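Local structure of alpha-L-arabinosidase (Xanthomonas axonopodis pv. citri, 6D25) at residues 132-136 with 137-141; 111-114 with 115-118. The protein probably removes arabinofuranosyl side groups from arabinoxylans, including internally di-substituted ones, as a trimeric glycoside hydrolase of family GH51. All blocks are in the same frame, centred on the assembly; numbering follows the deposited sequence.

Both contacts belong to the stretch running from strand 93-96 of the parallel eight-stranded barrel through the first turns of helix 136-146. Contact 2 comes first along the chain: a short 3-10 turn around 114-116 within the 111-118 loop, partly on the surface, where backbone carbonyls are the main acceptors and a water bridges two side chains. Contact 1 is the buried start of helix 136-146, where a carboxylate collects the side-chain polar bonds and two phenylalanines pack against each other. The centres of contacts 1 and 2 are about 11 Å apart, and the two meet directly. Arg117, buried although the residues of the turn before it are exposed, reaches into contact 1, while Pro114 packs against Arg133.

Contact 1 (132-136 with 137-141)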
loop_
_atom_site.group_PDB
_atom_site.type_symbol
_atom_site.label_atom_id
_atom_site.label_comp_id
_atom_site.label_asym_id
_atom_site.label_seq_id
_atom_site.Cartn_x
_atom_site.Cartn_y
_atom_site.Cartn_z
ATOM N N ASN A 132 -3.112 -24.424 -10.259
ATOM C CA ASN A 132 -2.046 -24.310 -9.261
ATOM C C ASN A 132 -1.385 -25.675 -8.951
ATOM O O ASN A 132 -0.714 -25.817 -7.917
ATOM C CB ASN A 132 -2.480 -23.591 -7.992
ATOM C CG ASN A 132 -2.620 -22.099 -8.230
ATOM O OD1 ASN A 132 -1.659 -21.471 -8.647
ATOM N ND2 ASN A 132 -3.821 -21.553 -8.045
ATOM N N ARG A 133 -1.478 -26.634 -9.874
ATOM C CA ARG A 133 -0.824 -27.903 -9.650
ATOM C C ARG A 133 0.691 -27.739 -9.757
ATOM O O ARG A 133 1.437 -28.472 -9.150
ATOM C CB ARG A 133 -1.347 -28.934 -10.649
ATOM C CG ARG A 133 -0.796 -30.329 -10.443
ATOM C CD ARG A 133 -1.132 -30.940 -9.124
ATOM N NE ARG A 133 -0.387 -32.154 -8.882
ATOM C CZ ARG A 133 0.806 -32.201 -8.269
ATOM N NH1 ARG A 133 1.442 -31.078 -7.968
ATOM N NH2 ARG A 133 1.353 -33.383 -7.988
ATOM N N PHE A 134 1.136 -26.776 -10.573
ATOM C CA PHE A 134 2.521 -26.422 -10.643
ATOM C C PHE A 134 2.733 -25.191 -9.764
ATOM O O PHE A 134 2.334 -24.073 -10.152
ATOM C CB PHE A 134 2.943 -26.122 -12.086
ATOM C CG PHE A 134 4.430 -25.999 -12.328
ATOM C CD1 PHE A 134 5.197 -27.109 -12.586
ATOM C CD2 PHE A 134 5.065 -24.770 -12.349
ATOM C CE1 PHE A 134 6.537 -27.039 -12.894
ATOM C CE2 PHE A 134 6.420 -24.675 -12.633
ATOM C CZ PHE A 134 7.156 -25.814 -12.903
ATOM N N GLY A 135 3.293 -25.411 -8.571
ATOM C CA GLY A 135 3.492 -24.388 -7.587
ATOM C C GLY A 135 4.941 -24.342 -7.118
ATOM O O GLY A 135 5.847 -24.827 -7.810
ATOM N N THR A 136 5.156 -23.782 -5.927
ATOM C CA THR A 136 6.530 -23.572 -5.420
ATOM C C THR A 136 7.363 -24.866 -5.466
ATOM O O THR A 136 8.499 -24.865 -5.955
ATOM C CB THR A 136 6.541 -22.981 -3.998
ATOM O OG1 THR A 136 6.077 -21.649 -4.069
ATOM C CG2 THR A 136 7.925 -22.992 -3.394
ATOM N N HIS A 137 6.862 -25.960 -4.929
ATOM C CA HIS A 137 7.673 -27.152 -4.856
ATOM C C HIS A 137 7.963 -27.681 -6.265
ATOM O O HIS A 137 9.085 -28.161 -6.531
ATOM C CB HIS A 137 7.003 -28.245 -4.018
ATOM C CG HIS A 137 7.047 -27.963 -2.562
ATOM N ND1 HIS A 137 7.700 -28.771 -1.679
ATOM C CD2 HIS A 137 6.497 -26.962 -1.841
ATOM C CE1 HIS A 137 7.546 -28.295 -0.470
ATOM N NE2 HIS A 137 6.839 -27.171 -0.519
ATOM N N GLU A 138 6.954 -27.626 -7.142
ATOM C CA GLU A 138 7.132 -28.226 -8.439
ATOM C C GLU A 138 8.148 -27.400 -9.229
ATOM O O GLU A 138 9.020 -27.980 -9.900
ATOM C CB GLU A 138 5.776 -28.347 -9.160
ATOM C CG GLU A 138 4.827 -29.316 -8.475
ATOM C CD GLU A 138 4.127 -28.830 -7.208
ATOM O OE1 GLU A 138 4.057 -27.591 -6.974
ATOM O OE2 GLU A 138 3.646 -29.692 -6.475
ATOM N N PHE A 139 8.052 -26.053 -9.156
ATOM C CA PHE A 139 9.032 -25.235 -9.859
ATOM C C PHE A 139 10.435 -25.416 -9.242
ATOM O O PHE A 139 11.445 -25.620 -9.986
ATOM C CB PHE A 139 8.653 -23.758 -9.871
ATOM C CG PHE A 139 9.729 -22.898 -10.454
ATOM C CD1 PHE A 139 10.010 -22.939 -11.815
ATOM C CD2 PHE A 139 10.531 -22.115 -9.648
ATOM C CE1 PHE A 139 11.032 -22.180 -12.355
ATOM C CE2 PHE A 139 11.552 -21.346 -10.201
ATOM C CZ PHE A 139 11.791 -21.392 -11.554
ATOM N N MET A 140 10.540 -25.327 -7.924
ATOM C CA MET A 140 11.876 -25.336 -7.338
ATOM C C MET A 140 12.555 -26.694 -7.550
ATOM O O MET A 140 13.778 -26.747 -7.836
ATOM C CB MET A 140 11.837 -24.966 -5.850
ATOM C CG MET A 140 11.426 -23.537 -5.607
ATOM S SD MET A 140 12.482 -22.305 -6.446
ATOM C CE MET A 140 13.943 -22.486 -5.437
ATOM N N ASP A 141 11.816 -27.782 -7.435
ATOM C CA ASP A 141 12.394 -29.104 -7.668
ATOM C C ASP A 141 12.722 -29.270 -9.161
ATOM O O ASP A 141 13.670 -29.976 -9.503
ATOM C CB ASP A 141 11.477 -30.216 -7.153
ATOM C CG ASP A 141 11.386 -30.296 -5.636
ATOM O OD1 ASP A 141 12.293 -29.758 -4.941
ATOM O OD2 ASP A 141 10.386 -30.872 -5.167
#
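Glu138 folds back over the start of helix 136-146 and takes the backbone N-H of Gly135, the N-cap residue, on its OE1: Gly135 N to Glu138 OE1 is 2.8 Å, bent to 146° at the hydrogen. This is the half of a capping box made by the third residue of the helix (N3); the N-cap glycine has no side chain to return the bond. A bend about the CB-CG bond of the glutamate (chi2 77°) turns the carboxylate back toward the preceding loop, and the N-H comes to OE1 on its anti side, clearly tilted from the carboxylate plane. The other oxygen, OE2, forms salt bridges with Arg133 and with Arg117 of the preceding turn. Arg133 NH1 lies 3.0 Å from Glu138 OE2 and comes from above the carboxylate plane; the two flat groups are nearly perpendicular, and the oxygen sits at the guanidinium edge. Arg133 is modelled in two conformers, so this link may be only part-time.

Regular helix bonding starts at once. Phe139 N reaches Gly135 O at 2.9 Å and almost straight, 174°, and Met140 N reaches Thr136 O at the same length. The hydroxyl and imidazole of the first turn find partners in other parts of the chain: Thr136 OG1 bonds Trp167 NE1, and His137 NE2 bonds Tyr170 OH. Phe134 and Phe139 form a hydrophobic staple. Phe134 CE2 lies 3.7 Å from Phe139 CB, and the Phe134 ring lays one face over the Phe139 backbone N. With both carboxylate oxygens engaged by donors, two of them arginine nitrogens, this buried glutamate is probably kept ionised.

Contact 2 (111-114 with 115-118); sequences VGTP and AKRP
Arg117 grips the carbonyl oxygen of Gly112 side-on at the foot of a single 3-10 turn, in the loop that follows the second strand of the (beta/alpha)8 barrel. NE and NH2 both donate to that one atom, with Arg117 NE to Gly112 O at 2.9 Å and Arg117 NH2 to Gly112 O at 3.0 Å. The oxygen lies close to the guanidinium plane, so the pair of bonds fixes the rotation of the flat group. NH2 approaches in the carbonyl plane, whereas NE is tilted out of it by 35°. The side chain gets there fully stretched from CG to NE. Val111 N lies over one face of its guanidinium and Pro114 on the opposite face, its CG toward the rim, where Pro114 CG is 4.1 Å from Arg117 NH2.

The turn itself sets this geometry. Lys116 N bonds Thr113 O at 3.0 Å and Arg117 N bonds Pro114 O at 3.1 Å, two successive i to i+3 bonds that bring the start of the arginine back alongside residues 112 to 114. Both donors sit well above the planes of their carbonyls. Gly112, with a positive phi of 97°, swings the chain into the turn.

Farther out, Arg117 NH1 donates to Asn132 O, and Pro118 O accepts from Asn132 ND2, while Pro118 packs on Ser178 of a neighbouring subunit. On the exposed side the extended Lys116 chain runs past Thr113 CB, and a water closes the gap between the polar ends, 2.9 Å from Thr113 OG1 and accepting from Lys116 NZ at 2.8 Å.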
loop_
_atom_site.group_PDB
_atom_site.type_symbol
_atom_site.label_atom_id
_atom_site.label_comp_id
_atom_site.label_asym_id
_atom_site.label_seq_id
_atom_site.Cartn_x
_atom_site.Cartn_y
_atom_site.Cartn_z
ATOM N N VAL A 111 0.921 -24.269 -2.800
ATOM C CA VAL A 111 1.572 -25.253 -1.935
ATOM C C VAL A 111 0.512 -26.087 -1.231
ATOM O O VAL A 111 -0.642 -25.682 -1.079
ATOM C CB VAL A 111 2.544 -24.602 -0.926
ATOM C CG1 VAL A 111 3.607 -23.785 -1.639
ATOM C CG2 VAL A 111 1.840 -23.768 0.125
ATOM N N GLY A 112 0.948 -27.226 -0.752
ATOM C CA GLY A 112 0.101 -28.107 0.022
ATOM C C GLY A 112 -0.463 -29.180 -0.858
ATOM O O GLY A 112 -0.171 -29.231 -2.064
ATOM N N THR A 113 -1.262 -30.060 -0.245
ATOM C CA THR A 113 -1.889 -31.142 -0.965
ATOM C C THR A 113 -2.536 -30.585 -2.253
ATOM O O THR A 113 -3.282 -29.624 -2.194
ATOM C CB THR A 113 -2.994 -31.742 -0.091
ATOM O OG1 THR A 113 -2.408 -32.226 1.130
ATOM C CG2 THR A 113 -3.777 -32.852 -0.780
ATOM N N PRO A 114 -2.255 -31.210 -3.423
ATOM C CA PRO A 114 -2.747 -30.603 -4.700
ATOM C C PRO A 114 -4.258 -30.420 -4.757
ATOM O O PRO A 114 -4.682 -29.384 -5.233
ATOM C CB PRO A 114 -2.302 -31.638 -5.732
ATOM C CG PRO A 114 -0.963 -32.116 -5.180
ATOM C CD PRO A 114 -1.215 -32.254 -3.689
ATOM N N ALA A 115 -5.034 -31.394 -4.215
ATOM C CA ALA A 115 -6.490 -31.284 -4.275
ATOM C C ALA A 115 -7.002 -30.108 -3.450
ATOM O O ALA A 115 -8.126 -29.664 -3.666
ATOM C CB ALA A 115 -7.155 -32.573 -3.827
ATOM N N LYS A 116 -6.234 -29.592 -2.518
ATOM C CA LYS A 116 -6.698 -28.506 -1.693
ATOM C C LYS A 116 -6.223 -27.157 -2.232
ATOM O O LYS A 116 -6.600 -26.170 -1.700
ATOM C CB LYS A 116 -6.119 -28.624 -0.277
ATOM C CG LYS A 116 -6.458 -29.880 0.494
ATOM C CD LYS A 116 -5.861 -29.858 1.877
ATOM C CE LYS A 116 -6.454 -30.937 2.759
ATOM N NZ LYS A 116 -5.995 -30.785 4.160
ATOM N N ARG A 117 -5.411 -27.119 -3.275
ATOM C CA ARG A 117 -4.999 -25.844 -3.832
ATOM C C ARG A 117 -6.179 -25.232 -4.614
ATOM O O ARG A 117 -6.862 -25.919 -5.361
ATOM C CB ARG A 117 -3.810 -26.009 -4.771
ATOM C CG ARG A 117 -2.598 -26.641 -4.101
ATOM C CD ARG A 117 -1.471 -26.830 -5.050
ATOM N NE ARG A 117 -0.406 -27.623 -4.456
ATOM C CZ ARG A 117 0.666 -28.047 -5.116
ATOM N NH1 ARG A 117 0.855 -27.642 -6.355
ATOM N NH2 ARG A 117 1.499 -28.905 -4.548
ATOM N N PRO A 118 -6.378 -23.922 -4.463
ATOM C CA PRO A 118 -7.498 -23.299 -5.134
ATOM C C PRO A 118 -7.264 -23.166 -6.648
ATOM O O PRO A 118 -6.140 -23.021 -7.108
ATOM C CB PRO A 118 -7.625 -21.938 -4.477
ATOM C CG PRO A 118 -6.226 -21.641 -4.062
ATOM C CD PRO A 118 -5.696 -22.975 -3.576
HETATM O O HOH W 1 -3.308 -31.343 3.748
#